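Local coordinates for putative short-chain oxidoreductase (Thermus thermophilus, PDB 2YUT), which binds NADP in a Rossmann-fold domain of the short-chain dehydrogenase/reductase family and probably acts as an oxidoreductase, at residues A[15-20]-A[36-41]; A[162-167]-A[186-191]. All coordinates share one frame; numbering follows the deposited sequence.

Interaction 1: residues A[15-20]-A[36-41]; sequences AFARAL and AELARE
Arg18 reaches from helix 11-19 to Glu41 and Leu38 on helix 32-42. CB starts on the flank of its helix, and with CG anti to the carbonyl carbon (chi1 -66°) the chain runs out extended as far as NE. On the way Arg18 CD passes 3.7 Å from Glu41 OE2. The polar grip then begins: Arg18 NE donates to Glu41 OE2 at 2.9 Å, and Arg18 NH2 to Glu41 OE1 at 3.2 Å. This is a side-on, two-nitrogen salt bridge in which each oxygen offers its syn lone pair, although the guanidinium and carboxylate planes are turned 36° apart. These two helices follow the first two strands of the Rossmann fold, and the axes of 15-19 and 36-41 run 21° from parallel and come within 10.5 Å. Beyond NE, Leu38 CD1 comes over one face of the guanidinium near CZ, NH1 and NH2, displaced toward the rim and 3.7 Å from Arg18 NH2. The other methyl of that leucine, Leu38 CD2, turns to the buried side and meets Ala17 CB at 4.0 Å. Beneath this apolar pair lies strand 24-28, whose Leu27 touches both Ala17 and Leu38.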
loop_
_atom_site.group_PDB
_atom_site.type_symbol
_atom_site.label_atom_id
_atom_site.label_comp_id
_atom_site.label_asym_id
_atom_site.label_seq_id
_atom_site.Cartn_x
_atom_site.Cartn_y
_atom_site.Cartn_z
ATOM N N ALA A 15 14.069 9.487 -20.269
ATOM C CA ALA A 15 14.412 10.904 -20.155
ATOM C C ALA A 15 15.549 11.074 -19.158
ATOM O O ALA A 15 16.470 11.849 -19.390
ATOM C CB ALA A 15 13.207 11.710 -19.707
ATOM N N PHE A 16 15.472 10.349 -18.044
ATOM C CA PHE A 16 16.522 10.408 -17.035
ATOM C C PHE A 16 17.828 9.865 -17.606
ATOM O O PHE A 16 18.893 10.419 -17.350
ATOM C CB PHE A 16 16.136 9.590 -15.800
ATOM C CG PHE A 16 15.274 10.336 -14.824
ATOM C CD1 PHE A 16 15.815 11.341 -14.030
ATOM C CD2 PHE A 16 13.920 10.040 -14.703
ATOM C CE1 PHE A 16 15.019 12.042 -13.119
ATOM C CE2 PHE A 16 13.113 10.735 -13.796
ATOM C CZ PHE A 16 13.666 11.737 -13.004
ATOM N N ALA A 17 17.739 8.782 -18.377
ATOM C CA ALA A 17 18.926 8.169 -18.968
ATOM C C ALA A 17 19.663 9.133 -19.897
ATOM O O ALA A 17 20.885 9.261 -19.819
ATOM C CB ALA A 17 18.547 6.901 -19.725
ATOM N N ARG A 18 18.921 9.810 -20.770
ATOM C CA ARG A 18 19.532 10.753 -21.700
ATOM C C ARG A 18 20.048 11.989 -20.974
ATOM O O ARG A 18 21.057 12.558 -21.369
ATOM C CB ARG A 18 18.532 11.158 -22.786
ATOM C CG ARG A 18 18.148 9.993 -23.689
ATOM C CD ARG A 18 17.248 10.406 -24.836
ATOM N NE ARG A 18 17.068 9.295 -25.765
ATOM C CZ ARG A 18 16.089 8.398 -25.689
ATOM N NH1 ARG A 18 15.178 8.477 -24.727
ATOM N NH2 ARG A 18 16.036 7.405 -26.568
ATOM N N ALA A 19 19.366 12.390 -19.902
ATOM C CA ALA A 19 19.777 13.561 -19.135
ATOM C C ALA A 19 21.021 13.298 -18.292
ATOM O O ALA A 19 21.726 14.233 -17.916
ATOM C CB ALA A 19 18.635 14.023 -18.227
ATOM N N LEU A 20 21.298 12.028 -18.011
ATOM C CA LEU A 20 22.443 11.670 -17.175
ATOM C C LEU A 20 23.526 10.868 -17.893
ATOM O O LEU A 20 24.419 10.316 -17.248
ATOM C CB LEU A 20 21.939 10.874 -15.960
ATOM C CG LEU A 20 20.990 11.625 -15.013
ATOM C CD1 LEU A 20 20.190 10.647 -14.157
ATOM C CD2 LEU A 20 21.807 12.570 -14.138
ATOM N N ALA A 36 18.825 -2.532 -24.375
ATOM C CA ALA A 36 20.161 -2.594 -24.964
ATOM C C ALA A 36 20.459 -1.446 -25.925
ATOM O O ALA A 36 21.578 -0.935 -25.947
ATOM C CB ALA A 36 20.362 -3.929 -25.676
ATOM N N GLU A 37 19.467 -1.040 -26.712
ATOM C CA GLU A 37 19.664 0.043 -27.672
ATOM C C GLU A 37 19.813 1.400 -26.985
ATOM O O GLU A 37 20.639 2.222 -27.402
ATOM C CB GLU A 37 18.506 0.089 -28.682
ATOM C CG GLU A 37 18.639 1.211 -29.744
ATOM C CD GLU A 37 20.017 1.249 -30.421
ATOM O OE1 GLU A 37 20.432 0.220 -31.008
ATOM O OE2 GLU A 37 20.694 2.311 -30.366
ATOM N N LEU A 38 19.013 1.640 -25.946
ATOM C CA LEU A 38 19.099 2.900 -25.211
ATOM C C LEU A 38 20.453 2.959 -24.510
ATOM O O LEU A 38 21.152 3.974 -24.564
ATOM C CB LEU A 38 17.983 3.002 -24.163
ATOM C CG LEU A 38 18.049 4.218 -23.224
ATOM C CD1 LEU A 38 17.950 5.500 -24.034
ATOM C CD2 LEU A 38 16.915 4.154 -22.203
ATOM N N ALA A 39 20.823 1.861 -23.856
ATOM C CA ALA A 39 22.097 1.797 -23.152
ATOM C C ALA A 39 23.246 2.104 -24.116
ATOM O O ALA A 39 24.154 2.863 -23.786
ATOM C CB ALA A 39 22.280 0.420 -22.521
ATOM N N ARG A 40 23.193 1.520 -25.309
ATOM C CA ARG A 40 24.227 1.736 -26.317
ATOM C C ARG A 40 24.239 3.201 -26.751
ATOM O O ARG A 40 25.295 3.817 -26.874
ATOM C CB ARG A 40 23.974 0.851 -27.539
ATOM C CG ARG A 40 24.987 1.034 -28.659
ATOM C CD ARG A 40 24.533 0.319 -29.923
ATOM N NE ARG A 40 25.420 0.580 -31.053
ATOM C CZ ARG A 40 25.145 0.248 -32.309
ATOM N NH1 ARG A 40 26.012 0.523 -33.276
ATOM N NH2 ARG A 40 23.998 -0.354 -32.604
ATOM N N GLU A 41 23.051 3.747 -26.982
ATOM C CA GLU A 41 22.908 5.136 -27.397
ATOM C C GLU A 41 23.536 6.103 -26.397
ATOM O O GLU A 41 24.169 7.078 -26.789
ATOM C CB GLU A 41 21.429 5.487 -27.559
ATOM C CG GLU A 41 21.166 6.947 -27.919
ATOM C CD GLU A 41 19.727 7.357 -27.657
ATOM O OE1 GLU A 41 18.819 6.575 -28.014
ATOM O OE2 GLU A 41 19.504 8.457 -27.099
#

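Interaction 2: residues A[162-167]-A[186-191]; sequences VRLPAV and EEAARK. With NAP (NADP nicotinamide-adenine-dinucleotide phosphate), chain B.
A single methyl group makes the whole side-chain contact here: Ala188 CB, on helix 185-196, touches both Leu164 and Val167 of the segment that follows strand 158-162. Leu164 CD2 and Val167 CG2 each come to 4.1 Å from Ala188 CB, so the alanine methyl sits against two branched side chains, and all three residues are buried. No hydrogen bond links the two segments.

In Val167, CG1 lies anti to the backbone N (chi1 -177°) and beside the carbonyl carbon, which leaves CG2 beside that N and anti to the carbonyl carbon. From there Val167 CG2 meets the alanine and also lies 4.2 Å from the carboxamide carbon C7N of NADP. The polar work is done by the main chain of the same residue. Val167 N donates to the carboxamide oxygen O7N at 2.8 Å, with an N-H...O angle of 158°, while the amide nitrogen N7N returns a weak bond to Val167 O at 3.3 Å. With one good bond and one weak one, the carboxamide is probably restricted in its rotation, which should help fix how the nicotinamide ring is presented. Leu164 O and Pro165 O lie close to the ring itself, Pro165 O 3.7 Å from C4N, the carbon that carries hydride in NADP chemistry. In short-chain dehydrogenases the segment after the sixth strand commonly lines the nicotinamide site, and this one does so.

Leu12 of helix 11-19, another NADP-binding residue, touches Leu164, Val167 and Ala188 alike. Phe119 of strand 114-119 and Val192, a turn further along helix 185-196, pack on Leu164, so the segment lies between the end of the parallel sheet and the helices 11-19 and 185-196.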
loop_
_atom_site.group_PDB
_atom_site.type_symbol
_atom_site.label_atom_id
_atom_site.label_comp_id
_atom_site.label_asym_id
_atom_site.label_seq_id
_atom_site.Cartn_x
_atom_site.Cartn_y
_atom_site.Cartn_z
ATOM N N VAL A 162 9.129 11.648 -4.985
ATOM C CA VAL A 162 8.677 12.586 -6.003
ATOM C C VAL A 162 7.201 12.424 -6.360
ATOM O O VAL A 162 6.720 11.311 -6.582
ATOM C CB VAL A 162 9.493 12.429 -7.313
ATOM C CG1 VAL A 162 8.964 13.395 -8.368
ATOM C CG2 VAL A 162 10.979 12.665 -7.046
ATOM N N ARG A 163 6.487 13.544 -6.405
ATOM C CA ARG A 163 5.086 13.545 -6.791
ATOM C C ARG A 163 4.991 14.340 -8.086
ATOM O O ARG A 163 5.173 15.555 -8.106
ATOM C CB ARG A 163 4.212 14.173 -5.704
ATOM C CG ARG A 163 3.891 13.216 -4.563
ATOM C CD ARG A 163 3.037 13.886 -3.494
ATOM N NE ARG A 163 2.636 12.953 -2.446
ATOM C CZ ARG A 163 1.947 13.300 -1.364
ATOM N NH1 ARG A 163 1.582 14.564 -1.186
ATOM N NH2 ARG A 163 1.608 12.383 -0.465
ATOM N N LEU A 164 4.722 13.630 -9.174
ATOM C CA LEU A 164 4.626 14.248 -10.484
ATOM C C LEU A 164 3.193 14.377 -10.949
ATOM O O LEU A 164 2.338 13.573 -10.588
ATOM C CB LEU A 164 5.375 13.405 -11.526
ATOM C CG LEU A 164 6.895 13.244 -11.446
ATOM C CD1 LEU A 164 7.340 12.157 -12.408
ATOM C CD2 LEU A 164 7.570 14.557 -11.776
ATOM N N PRO A 165 2.906 15.415 -11.745
ATOM C CA PRO A 165 1.548 15.596 -12.262
ATOM C C PRO A 165 1.514 14.618 -13.442
ATOM O O PRO A 165 2.463 13.853 -13.628
ATOM C CB PRO A 165 1.546 17.051 -12.708
ATOM C CG PRO A 165 2.962 17.237 -13.189
ATOM C CD PRO A 165 3.768 16.555 -12.106
ATOM N N ALA A 166 0.457 14.618 -14.240
ATOM C CA ALA A 166 0.421 13.689 -15.368
ATOM C C ALA A 166 1.604 13.947 -16.316
ATOM O O ALA A 166 1.985 15.097 -16.551
ATOM C CB ALA A 166 -0.894 13.820 -16.120
ATOM N N VAL A 167 2.180 12.866 -16.838
ATOM C CA VAL A 167 3.312 12.935 -17.762
ATOM C C VAL A 167 2.955 12.061 -18.964
ATOM O O VAL A 167 2.449 10.951 -18.801
ATOM C CB VAL A 167 4.609 12.400 -17.099
ATOM C CG1 VAL A 167 5.793 12.552 -18.045
ATOM C CG2 VAL A 167 4.876 13.148 -15.803
ATOM N N GLU A 186 10.726 14.513 -20.691
ATOM C CA GLU A 186 11.986 15.244 -20.568
ATOM C C GLU A 186 11.868 16.387 -19.569
ATOM O O GLU A 186 12.783 16.636 -18.788
ATOM C CB GLU A 186 12.424 15.808 -21.927
ATOM C CG GLU A 186 12.893 14.765 -22.936
ATOM C CD GLU A 186 11.751 14.033 -23.615
ATOM O OE1 GLU A 186 10.580 14.427 -23.426
ATOM O OE2 GLU A 186 12.029 13.063 -24.352
ATOM N N GLU A 187 10.734 17.078 -19.597
ATOM C CA GLU A 187 10.498 18.195 -18.688
ATOM C C GLU A 187 10.369 17.713 -17.237
ATOM O O GLU A 187 10.885 18.347 -16.317
ATOM C CB GLU A 187 9.224 18.947 -19.099
ATOM C CG GLU A 187 8.987 20.220 -18.305
ATOM C CD GLU A 187 10.027 21.298 -18.586
ATOM O OE1 GLU A 187 11.059 21.004 -19.230
ATOM O OE2 GLU A 187 9.810 22.447 -18.155
ATOM N N ALA A 188 9.674 16.598 -17.031
ATOM C CA ALA A 188 9.500 16.056 -15.679
ATOM C C ALA A 188 10.860 15.668 -15.098
ATOM O O ALA A 188 11.165 15.960 -13.945
ATOM C CB ALA A 188 8.572 14.839 -15.711
ATOM N N ALA A 189 11.680 15.011 -15.909
ATOM C CA ALA A 189 13.006 14.601 -15.466
ATOM C C ALA A 189 13.868 15.827 -15.156
ATOM O O ALA A 189 14.625 15.832 -14.181
ATOM C CB ALA A 189 13.676 13.744 -16.543
ATOM N N ARG A 190 13.757 16.865 -15.983
ATOM C CA ARG A 190 14.543 18.081 -15.769
ATOM C C ARG A 190 14.176 18.712 -14.427
ATOM O O ARG A 190 15.048 19.090 -13.647
ATOM C CB ARG A 190 14.299 19.094 -16.895
ATOM C CG ARG A 190 15.070 20.412 -16.707
ATOM C CD ARG A 190 14.742 21.442 -17.791
ATOM N NE ARG A 190 13.398 22.013 -17.655
ATOM C CZ ARG A 190 13.020 22.850 -16.688
ATOM N NH1 ARG A 190 13.879 23.230 -15.747
ATOM N NH2 ARG A 190 11.780 23.318 -16.665
ATOM N N LYS A 191 12.879 18.818 -14.159
ATOM C CA LYS A 191 12.419 19.398 -12.905
ATOM C C LYS A 191 12.850 18.559 -11.709
ATOM O O LYS A 191 13.235 19.101 -10.674
ATOM C CB LYS A 191 10.896 19.559 -12.919
ATOM C CG LYS A 191 10.417 20.678 -13.841
ATOM C CD LYS A 191 8.943 20.979 -13.636
ATOM C CE LYS A 191 8.514 22.197 -14.436
ATOM N NZ LYS A 191 7.085 22.528 -14.198
HETATM P PA NAP B . 6.142 3.743 -18.237
HETATM O O1A NAP B . 4.972 2.669 -18.495
HETATM O O2A NAP B . 6.459 4.551 -19.436
HETATM O O5B NAP B . 7.408 2.893 -17.728
HETATM C C5B NAP B . 7.258 1.933 -16.681
HETATM C C4B NAP B . 8.594 1.247 -16.399
HETATM O O4B NAP B . 8.397 0.305 -15.330
HETATM C C3B NAP B . 9.048 0.445 -17.623
HETATM O O3B NAP B . 10.460 0.585 -17.799
HETATM C C2B NAP B . 8.715 -0.990 -17.216
HETATM O O2B NAP B . 9.638 -1.887 -17.838
HETATM C C1B NAP B . 9.079 -0.890 -15.735
HETATM N N9A NAP B . 8.565 -2.067 -15.000
HETATM C C8A NAP B . 7.282 -2.379 -14.831
HETATM N N7A NAP B . 7.189 -3.519 -14.150
HETATM C C5A NAP B . 8.422 -3.935 -13.882
HETATM C C6A NAP B . 8.949 -5.046 -13.234
HETATM N N6A NAP B . 8.142 -5.964 -12.709
HETATM N N1A NAP B . 10.280 -5.177 -13.152
HETATM C C2A NAP B . 11.088 -4.270 -13.674
HETATM N N3A NAP B . 10.623 -3.202 -14.297
HETATM C C4A NAP B . 9.303 -3.008 -14.420
HETATM O O3 NAP B . 5.642 4.615 -16.977
HETATM P PN NAP B . 6.255 6.058 -16.609
HETATM O O1N NAP B . 5.297 7.111 -17.018
HETATM O O2N NAP B . 7.653 6.151 -17.084
HETATM O O5D NAP B . 6.258 6.043 -14.999
HETATM C C5D NAP B . 7.483 5.930 -14.269
HETATM C C4D NAP B . 7.248 6.089 -12.764
HETATM O O4D NAP B . 6.631 7.377 -12.568
HETATM C C3D NAP B . 6.240 5.053 -12.259
HETATM O O3D NAP B . 6.417 4.802 -10.862
HETATM C C2D NAP B . 4.921 5.784 -12.495
HETATM O O2D NAP B . 3.881 5.266 -11.662
HETATM C C1D NAP B . 5.336 7.161 -11.982
HETATM N N1N NAP B . 4.371 8.227 -12.331
HETATM C C2N NAP B . 3.985 8.416 -13.664
HETATM C C3N NAP B . 3.075 9.417 -13.985
HETATM C C7N NAP B . 2.657 9.630 -15.442
HETATM O O7N NAP B . 1.726 10.380 -15.731
HETATM N N7N NAP B . 3.366 8.944 -16.335
HETATM C C4N NAP B . 2.548 10.226 -12.985
HETATM C C5N NAP B . 2.929 10.043 -11.660
HETATM C C6N NAP B . 3.838 9.046 -11.328
HETATM P P2B NAP B . 9.334 -2.568 -19.266
HETATM O O1X NAP B . 8.611 -1.464 -20.187
HETATM O O2X NAP B . 10.784 -2.833 -19.916
HETATM O O3X NAP B . 8.535 -3.808 -19.141
#

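How the interactions relate
Interaction 1 closes before interaction 2 opens along the chain, and their centres stand about 17 Å apart. Helix 11-19 joins them: one flank faces helix 32-42 in interaction 1, and another packs on helix 185-196, which belongs to interaction 2. The two sets of residues meet there directly, with Ala15 CB 3.8 Å from Ala189 CB and Phe16 CZ 3.8 Å from Ala189 CA. Three helices thus lie in a row, 32-42, 11-19 and 185-196, along the parallel sheet. The layer connects the exposed salt bridge between the first two helices of the fold with the buried contact beside the nicotinamide.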